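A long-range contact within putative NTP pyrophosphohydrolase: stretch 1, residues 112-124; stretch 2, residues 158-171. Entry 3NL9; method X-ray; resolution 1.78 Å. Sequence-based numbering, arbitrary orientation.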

ATOM      1  N   ALA A 112       8.006  -8.371   8.522  1.00 20.24           N
ATOM      2  CA  ALA A 112       8.143  -9.717   7.961  1.00 19.67           C
ATOM      3  C   ALA A 112       9.618 -10.080   7.746  1.00 22.39           C
ATOM      4  O   ALA A 112       9.937 -11.245   7.537  1.00 21.10           O
ATOM      5  CB  ALA A 112       7.406  -9.794   6.624  1.00 18.55           C
ATOM      6  N   GLY A 113      10.503  -9.077   7.757  1.00 19.27           N
ATOM      7  CA  GLY A 113      11.909  -9.290   7.425  1.00 21.55           C
ATOM      8  C   GLY A 113      12.154  -9.686   5.974  1.00 21.68           C
ATOM      9  O   GLY A 113      13.089 -10.431   5.676  1.00 22.04           O
ATOM     10  N   LEU A 114      11.294  -9.209   5.083  1.00 22.06           N
ATOM     11  CA  LEU A 114      11.430  -9.455   3.652  1.00 20.12           C
ATOM     12  C   LEU A 114      11.809  -8.182   2.915  1.00 21.49           C
ATOM     13  O   LEU A 114      11.173  -7.113   3.093  1.00 20.51           O
ATOM     14  CB  LEU A 114      10.129  -9.989   3.039  1.00 21.62           C
ATOM     15  CG  LEU A 114       9.708 -11.438   3.227  1.00 24.45           C
ATOM     16  CD1 LEU A 114       8.265 -11.564   2.704  1.00 19.44           C
ATOM     17  CD2 LEU A 114      10.662 -12.414   2.538  1.00 16.75           C
ATOM     18  N   GLU A 115      12.814  -8.304   2.048  1.00 22.49           N
ATOM     19  CA  GLU A 115      13.224  -7.197   1.191  1.00 20.59           C
ATOM     20  C   GLU A 115      12.289  -7.238   0.010  1.00 19.79           C
ATOM     21  O   GLU A 115      12.143  -8.309  -0.616  1.00 20.73           O
ATOM     22  CB  GLU A 115      14.705  -7.337   0.825  1.00 24.61           C
ATOM     23  CG  GLU A 115      15.554  -7.028   2.015  1.00 28.56           C
ATOM     24  CD  GLU A 115      17.021  -7.306   1.840  1.00 43.41           C
ATOM     25  OE1 GLU A 115      17.457  -7.623   0.712  1.00 42.94           O
ATOM     26  OE2 GLU A 115      17.727  -7.209   2.874  1.00 39.06           O
ATOM     27  N   PRO A 116      11.569  -6.119  -0.246  1.00 18.64           N
ATOM     28  CA  PRO A 116      10.534  -6.097  -1.292  1.00 17.81           C
ATOM     29  C   PRO A 116      11.040  -6.013  -2.734  1.00 19.94           C
ATOM     30  O   PRO A 116      10.331  -6.430  -3.669  1.00 18.34           O
ATOM     31  CB  PRO A 116       9.736  -4.808  -0.969  1.00 18.67           C
ATOM     32  CG  PRO A 116      10.691  -3.928  -0.329  1.00 21.91           C
ATOM     33  CD  PRO A 116      11.524  -4.876   0.553  1.00 17.30           C
ATOM     34  N   GLY A 117      12.216  -5.433  -2.933  1.00 18.34           N
ATOM     35  CA  GLY A 117      12.714  -5.188  -4.294  1.00 20.42           C
ATOM     36  C   GLY A 117      12.691  -6.400  -5.235  1.00 19.61           C
ATOM     37  O   GLY A 117      12.144  -6.325  -6.343  1.00 20.28           O
ATOM     38  N   PRO A 118      13.268  -7.512  -4.807  1.00 19.78           N
ATOM     39  CA  PRO A 118      13.317  -8.717  -5.663  1.00 19.99           C
ATOM     40  C   PRO A 118      11.959  -9.329  -5.912  1.00 19.48           C
ATOM     41  O   PRO A 118      11.718  -9.890  -6.978  1.00 18.29           O
ATOM     42  CB  PRO A 118      14.203  -9.675  -4.871  1.00 19.50           C
ATOM     43  CG  PRO A 118      15.049  -8.782  -4.002  1.00 23.52           C
ATOM     44  CD  PRO A 118      14.149  -7.640  -3.629  1.00 21.23           C
ATOM     45  N   LEU A 119      11.057  -9.225  -4.928  1.00 18.01           N
ATOM     46  CA  LEU A 119       9.707  -9.703  -5.114  1.00 17.24           C
ATOM     47  C   LEU A 119       8.950  -8.824  -6.097  1.00 16.74           C
ATOM     48  O   LEU A 119       8.260  -9.330  -6.986  1.00 18.19           O
ATOM     49  CB  LEU A 119       8.971  -9.760  -3.768  1.00 14.33           C
ATOM     50  CG  LEU A 119       9.541 -10.702  -2.688  1.00 19.04           C
ATOM     51  CD1 LEU A 119       8.866 -10.406  -1.303  1.00 18.74           C
ATOM     52  CD2 LEU A 119       9.355 -12.166  -3.063  1.00 24.63           C
ATOM     53  N   PHE A 120       9.047  -7.502  -5.923  1.00 16.28           N
ATOM     54  CA  PHE A 120       8.426  -6.567  -6.871  1.00 16.14           C
ATOM     55  C   PHE A 120       8.968  -6.830  -8.309  1.00 15.56           C
ATOM     56  O   PHE A 120       8.214  -6.818  -9.266  1.00 20.63           O
ATOM     57  CB  PHE A 120       8.699  -5.098  -6.453  1.00 15.89           C
ATOM     58  CG  PHE A 120       8.206  -4.074  -7.459  1.00 16.90           C
ATOM     59  CD1 PHE A 120       8.965  -3.745  -8.545  1.00 17.69           C
ATOM     60  CD2 PHE A 120       6.974  -3.454  -7.290  1.00 18.07           C
ATOM     61  CE1 PHE A 120       8.533  -2.819  -9.460  1.00 18.60           C
ATOM     62  CE2 PHE A 120       6.523  -2.489  -8.213  1.00 20.17           C
ATOM     63  CZ  PHE A 120       7.296  -2.181  -9.291  1.00 22.13           C
ATOM     64  N   GLU A 121      10.271  -7.049  -8.437  1.00 16.68           N
ATOM     65  CA  GLU A 121      10.896  -7.342  -9.755  1.00 18.89           C
ATOM     66  C   GLU A 121      10.256  -8.558 -10.449  1.00 15.87           C
ATOM     67  O   GLU A 121      10.023  -8.544 -11.645  1.00 19.72           O
ATOM     68  CB  GLU A 121      12.404  -7.560  -9.572  1.00 20.62           C
ATOM     69  CG  GLU A 121      13.175  -7.758 -10.864  1.00 34.02           C
ATOM     70  CD  GLU A 121      14.701  -7.846 -10.628  1.00 45.57           C
ATOM     71  OE1 GLU A 121      15.188  -7.382  -9.564  1.00 54.51           O
ATOM     72  OE2 GLU A 121      15.405  -8.369 -11.516  1.00 55.29           O
ATOM     73  N   ILE A 122       9.956  -9.599  -9.678  1.00 17.73           N
ATOM     74  CA  ILE A 122       9.310 -10.808 -10.210  1.00 17.87           C
ATOM     75  C   ILE A 122       7.887 -10.478 -10.723  1.00 17.68           C
ATOM     76  O   ILE A 122       7.487 -10.880 -11.838  1.00 20.16           O
ATOM     77  CB  ILE A 122       9.319 -11.956  -9.141  1.00 18.13           C
ATOM     78  CG1 ILE A 122      10.746 -12.464  -8.965  1.00 21.34           C
ATOM     79  CG2 ILE A 122       8.365 -13.078  -9.554  1.00 18.36           C
ATOM     80  CD1 ILE A 122      10.995 -13.173  -7.668  1.00 17.84           C
ATOM     81  N   VAL A 123       7.145  -9.696  -9.946  1.00 17.37           N
ATOM     82  CA  VAL A 123       5.760  -9.301 -10.313  1.00 18.09           C
ATOM     83  C   VAL A 123       5.813  -8.438 -11.559  1.00 19.33           C
ATOM     84  O   VAL A 123       5.073  -8.652 -12.524  1.00 20.35           O
ATOM     85  CB  VAL A 123       5.045  -8.570  -9.127  1.00 18.81           C
ATOM     86  CG1 VAL A 123       3.730  -7.939  -9.554  1.00 17.76           C
ATOM     87  CG2 VAL A 123       4.743  -9.546  -8.008  1.00 17.08           C
ATOM     88  N   GLN A 124       6.705  -7.457 -11.552  1.00 17.94           N
ATOM     89  CA  GLN A 124       6.885  -6.594 -12.728  1.00 16.61           C
ATOM     90  C   GLN A 124       7.176  -7.348 -14.015  1.00 17.12           C
ATOM     91  O   GLN A 124       6.598  -7.045 -15.084  1.00 19.41           O
ATOM     92  CB  GLN A 124       8.039  -5.589 -12.467  1.00 15.36           C
ATOM     93  CG  GLN A 124       8.374  -4.683 -13.675  1.00 17.20           C
ATOM     94  CD  GLN A 124       7.229  -3.763 -14.034  1.00 20.92           C
ATOM     95  OE1 GLN A 124       6.283  -3.592 -13.262  1.00 21.29           O
ATOM     96  NE2 GLN A 124       7.351  -3.092 -15.157  1.00 14.53           N
ATOM     97  N   GLN A 158       7.893 -18.328  -8.318  1.00 23.56           N
ATOM     98  CA  GLN A 158       9.187 -17.614  -8.284  1.00 22.99           C
ATOM     99  C   GLN A 158       9.250 -16.725  -7.021  1.00 20.88           C
ATOM    100  O   GLN A 158      10.310 -16.592  -6.351  1.00 18.96           O
ATOM    101  CB  GLN A 158       9.330 -16.745  -9.545  1.00 24.43           C
ATOM    102  CG  GLN A 158       9.037 -17.468 -10.895  1.00 35.13           C
ATOM    103  CD  GLN A 158       9.125 -16.543 -12.107  1.00 46.37           C
ATOM    104  OE1 GLN A 158      10.213 -16.082 -12.446  1.00 55.53           O
ATOM    105  NE2 GLN A 158       7.984 -16.279 -12.775  1.00 38.74           N
ATOM    106  N   LEU A 159       8.105 -16.123  -6.705  1.00 18.19           N
ATOM    107  CA  LEU A 159       7.975 -15.285  -5.515  1.00 19.15           C
ATOM    108  C   LEU A 159       8.275 -16.170  -4.333  1.00 18.02           C
ATOM    109  O   LEU A 159       9.040 -15.789  -3.468  1.00 20.71           O
ATOM    110  CB  LEU A 159       6.567 -14.654  -5.372  1.00 17.22           C
ATOM    111  CG  LEU A 159       6.156 -13.561  -6.358  1.00 21.90           C
ATOM    112  CD1 LEU A 159       4.607 -13.220  -6.301  1.00 26.56           C
ATOM    113  CD2 LEU A 159       7.056 -12.294  -6.096  1.00 18.84           C
ATOM    114  N   GLU A 160       7.726 -17.391  -4.322  1.00 18.82           N
ATOM    115  CA  GLU A 160       8.014 -18.324  -3.228  1.00 19.13           C
ATOM    116  C   GLU A 160       9.498 -18.716  -3.162  1.00 20.41           C
ATOM    117  O   GLU A 160      10.098 -18.788  -2.060  1.00 16.54           O
ATOM    118  CB  GLU A 160       7.150 -19.595  -3.335  1.00 19.39           C
ATOM    119  CG  GLU A 160       7.435 -20.666  -2.240  1.00 19.95           C
ATOM    120  CD  GLU A 160       6.529 -21.902  -2.344  1.00 27.12           C
ATOM    121  OE1 GLU A 160       5.357 -21.780  -2.782  1.00 27.52           O
ATOM    122  OE2 GLU A 160       6.987 -22.991  -1.981  1.00 27.32           O
ATOM    123  N   ALA A 161      10.087 -19.013  -4.320  1.00 20.09           N
ATOM    124  CA  ALA A 161      11.511 -19.343  -4.369  1.00 21.43           C
ATOM    125  C   ALA A 161      12.373 -18.178  -3.870  1.00 19.87           C
ATOM    126  O   ALA A 161      13.424 -18.386  -3.259  1.00 21.52           O
ATOM    127  CB  ALA A 161      11.928 -19.745  -5.825  1.00 22.88           C
ATOM    128  N   GLU A 162      11.930 -16.959  -4.148  1.00 21.25           N
ATOM    129  CA  GLU A 162      12.622 -15.734  -3.692  1.00 21.53           C
ATOM    130  C   GLU A 162      12.564 -15.578  -2.161  1.00 18.82           C
ATOM    131  O   GLU A 162      13.560 -15.183  -1.522  1.00 20.55           O
ATOM    132  CB  GLU A 162      12.027 -14.503  -4.404  1.00 21.70           C
ATOM    133  CG  GLU A 162      12.578 -13.105  -3.983  1.00 19.96           C
ATOM    134  CD  GLU A 162      14.106 -13.025  -3.921  1.00 29.87           C
ATOM    135  OE1 GLU A 162      14.811 -13.627  -4.781  1.00 23.08           O
ATOM    136  OE2 GLU A 162      14.615 -12.320  -3.013  1.00 26.00           O
ATOM    137  N   VAL A 163      11.413 -15.899  -1.584  1.00 20.54           N
ATOM    138  CA  VAL A 163      11.266 -15.916  -0.138  1.00 19.29           C
ATOM    139  C   VAL A 163      12.262 -16.920   0.461  1.00 21.63           C
ATOM    140  O   VAL A 163      13.006 -16.541   1.350  1.00 19.81           O
ATOM    141  CB  VAL A 163       9.808 -16.175   0.324  1.00 20.00           C
ATOM    142  CG1 VAL A 163       9.727 -16.281   1.837  1.00 16.69           C
ATOM    143  CG2 VAL A 163       8.880 -15.046  -0.138  1.00 20.17           C
ATOM    144  N   VAL A 164      12.288 -18.161  -0.042  1.00 22.53           N
ATOM    145  CA  VAL A 164      13.259 -19.203   0.413  1.00 22.17           C
ATOM    146  C   VAL A 164      14.713 -18.733   0.249  1.00 24.06           C
ATOM    147  O   VAL A 164      15.538 -18.933   1.133  1.00 24.23           O
ATOM    148  CB  VAL A 164      13.050 -20.561  -0.318  1.00 24.32           C
ATOM    149  CG1 VAL A 164      14.117 -21.615   0.106  1.00 22.45           C
ATOM    150  CG2 VAL A 164      11.649 -21.102  -0.046  1.00 21.77           C
ATOM    151  N   ARG A 165      15.025 -18.089  -0.879  1.00 23.50           N
ATOM    152  CA  ARG A 165      16.361 -17.537  -1.094  1.00 26.54           C
ATOM    153  C   ARG A 165      16.746 -16.521   0.008  1.00 24.68           C
ATOM    154  O   ARG A 165      17.840 -16.576   0.560  1.00 24.36           O
ATOM    155  CB  ARG A 165      16.467 -16.866  -2.474  1.00 24.98           C
ATOM    156  CG  ARG A 165      17.887 -16.394  -2.820  1.00 28.75           C
ATOM    157  CD  ARG A 165      17.916 -15.422  -3.992  1.00 29.32           C
ATOM    158  NE  ARG A 165      17.388 -14.096  -3.636  1.00 30.23           N
ATOM    159  CZ  ARG A 165      18.023 -13.206  -2.873  1.00 32.04           C
ATOM    160  NH1 ARG A 165      19.229 -13.478  -2.357  1.00 29.30           N
ATOM    161  NH2 ARG A 165      17.444 -12.032  -2.620  1.00 31.45           N
ATOM    162  N   GLN A 166      15.852 -15.587   0.300  1.00 23.16           N
ATOM    163  CA  GLN A 166      16.077 -14.633   1.396  1.00 23.24           C
ATOM    164  C   GLN A 166      16.220 -15.302   2.768  1.00 24.21           C
ATOM    165  O   GLN A 166      17.114 -14.927   3.548  1.00 24.72           O
ATOM    166  CB  GLN A 166      14.983 -13.586   1.457  1.00 21.51           C
ATOM    167  CG  GLN A 166      14.986 -12.662   0.266  1.00 26.53           C
ATOM    168  CD  GLN A 166      14.107 -11.449   0.480  1.00 27.88           C
ATOM    169  OE1 GLN A 166      13.950 -10.981   1.603  1.00 24.06           O
ATOM    170  NE2 GLN A 166      13.540 -10.936  -0.599  1.00 19.61           N
HETATM  171  N   MSE A 167      15.398 -16.315   3.031  1.00 23.48           N
HETATM  172  CA  MSE A 167      15.531 -17.089   4.262  1.00 23.41           C
HETATM  173  C   MSE A 167      16.921 -17.697   4.339  1.00 27.19           C
HETATM  174  O   MSE A 167      17.574 -17.642   5.398  1.00 26.91           O
HETATM  175  CB  MSE A 167      14.492 -18.217   4.354  1.00 23.95           C
HETATM  176  CG  MSE A 167      13.035 -17.743   4.512  1.00 27.07           C
HETATM  177 SE   MSE A 167      11.731 -19.193   4.381  0.75 20.88          SE
HETATM  178  CE  MSE A 167      12.234 -20.273   5.941  1.00 23.44           C
ATOM    179  N   LYS A 168      17.381 -18.270   3.223  1.00 26.02           N
ATOM    180  CA  LYS A 168      18.737 -18.861   3.177  1.00 30.92           C
ATOM    181  C   LYS A 168      19.868 -17.837   3.353  1.00 32.51           C
ATOM    182  O   LYS A 168      20.836 -18.094   4.078  1.00 33.55           O
ATOM    183  CB  LYS A 168      18.948 -19.636   1.872  1.00 32.14           C
ATOM    184  CG  LYS A 168      18.218 -20.955   1.815  1.00 37.82           C
ATOM    185  CD  LYS A 168      18.627 -21.732   0.559  1.00 49.48           C
ATOM    186  CE  LYS A 168      17.580 -22.759   0.169  1.00 48.28           C
ATOM    187  NZ  LYS A 168      17.778 -23.195  -1.239  1.00 56.27           N
ATOM    188  N   GLU A 169      19.750 -16.698   2.673  1.00 33.11           N
ATOM    189  CA  GLU A 169      20.710 -15.605   2.792  1.00 36.05           C
ATOM    190  C   GLU A 169      20.841 -15.086   4.232  1.00 38.13           C
ATOM    191  O   GLU A 169      21.949 -14.769   4.685  1.00 37.78           O
ATOM    192  CB  GLU A 169      20.300 -14.474   1.842  1.00 38.18           C
ATOM    193  CG  GLU A 169      21.257 -13.275   1.753  1.00 46.40           C
ATOM    194  CD  GLU A 169      20.666 -12.129   0.924  1.00 52.36           C
ATOM    195  OE1 GLU A 169      19.845 -11.345   1.457  1.00 57.88           O
ATOM    196  OE2 GLU A 169      21.013 -12.018  -0.270  1.00 56.10           O
ATOM    197  N   LYS A 170      19.723 -15.024   4.955  1.00 37.49           N
ATOM    198  CA  LYS A 170      19.691 -14.447   6.306  1.00 37.56           C
ATOM    199  C   LYS A 170      19.910 -15.465   7.420  1.00 40.00           C
ATOM    200  O   LYS A 170      20.157 -15.099   8.572  1.00 40.86           O
ATOM    201  CB  LYS A 170      18.370 -13.701   6.524  1.00 38.60           C
ATOM    202  CG  LYS A 170      18.173 -12.491   5.600  1.00 36.71           C
ATOM    203  CD  LYS A 170      19.281 -11.443   5.748  1.00 44.38           C
ATOM    204  CE  LYS A 170      18.862 -10.070   5.230  1.00 50.04           C
ATOM    205  NZ  LYS A 170      18.353 -10.092   3.822  1.00 50.80           N
ATOM    206  N   ALA A 171      19.836 -16.747   7.078  1.00 41.63           N
ATOM    207  CA  ALA A 171      20.241 -17.790   7.997  1.00 44.42           C
ATOM    208  C   ALA A 171      21.699 -17.534   8.426  1.00 47.14           C
ATOM    209  O   ALA A 171      22.559 -17.148   7.612  1.00 46.79           O
ATOM    210  CB  ALA A 171      20.094 -19.175   7.342  1.00 43.53           C
ATOM    211  OXT ALA A 171      22.039 -17.690   9.603  1.00 48.47           O
TER
HETATM  212  O   HOH W   1      15.519 -10.814   3.801  1.00 26.38           O

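The loop at 113-115 and the helix that follows it meet the helix of stretch 2; the two helix axes approach to 9.6 Å and run nearly antiparallel, at 164°. The polar part of the contact centres on Q166, whose carboxamide pairs with the backbone of E115. E115 N donates to Q166 OE1 at 2.9 Å with an N-H...O angle of 168°, and Q166 NE2 donates to E115 O at 3.0 Å with an angle of 166°. Both angles are close to linear, so one side-chain amide satisfies the donor and the acceptor of a single residue in the loop before the first helix, where E115 (phi/psi -83/123) is extended. Such pairing imitates the bonding of a neighbouring strand.

Each end of the carboxamide has a further neighbour. Q166 NE2 also donates to E162 OE2 (3.0 Å, 161°), one helical turn back, which accounts for both of its hydrogens. Water 1 lies 2.7 Å from Q166 OE1 and 3.1 Å from G113 O, placed to donate to either, and accepts from K170 NZ at 2.9 Å; it sits between the loop and the second helix, with more acceptors in reach than protons once atoms elsewhere in the structure are counted.

The charged groups form a chain. K170 NZ reaches E115 OE2 at 3.1 Å, the salt bridge between the stretches, and E169 OE1, also at 3.1 Å. The lysine therefore serves two carboxylates whose OE1 atoms, on E115 and E169, stand 4.5 Å apart, and its positive charge offsets their repulsion. R165 continues the chain within its own helix: NE meets E162 OE1 at 2.9 Å (171°), NH2 meets E162 OE2 at 2.9 Å (145°), and NH1 meets E169 OE2 at 3.1 Å (158°). E162 OE2 thus accepts from both R165 NH2 and Q166 NE2, while also lying 3.3 Å from P118 CB. The CG of P118 sits at the edge of the R165 guanidinium, 4.3 Å from R165 NH2.

Farther along, the contact becomes apolar. L119 CD2 packs 3.8 Å from L159 CD2 and 4.1 Å from V163 CG2, and it touches the aliphatic part of E162 at CG, 3.5 Å away. I122 CG2 lies 3.8 Å from L159 CD2, and V123 CG2 lies 4.1 Å from L159 CD1. L159 CD2 also comes within 3.3 Å of L119 O, but that carbonyl is already satisfied by V123 N (3.2 Å) in the helix. At the other end, L114 CD2 meets V163 CG1 at 4.0 Å.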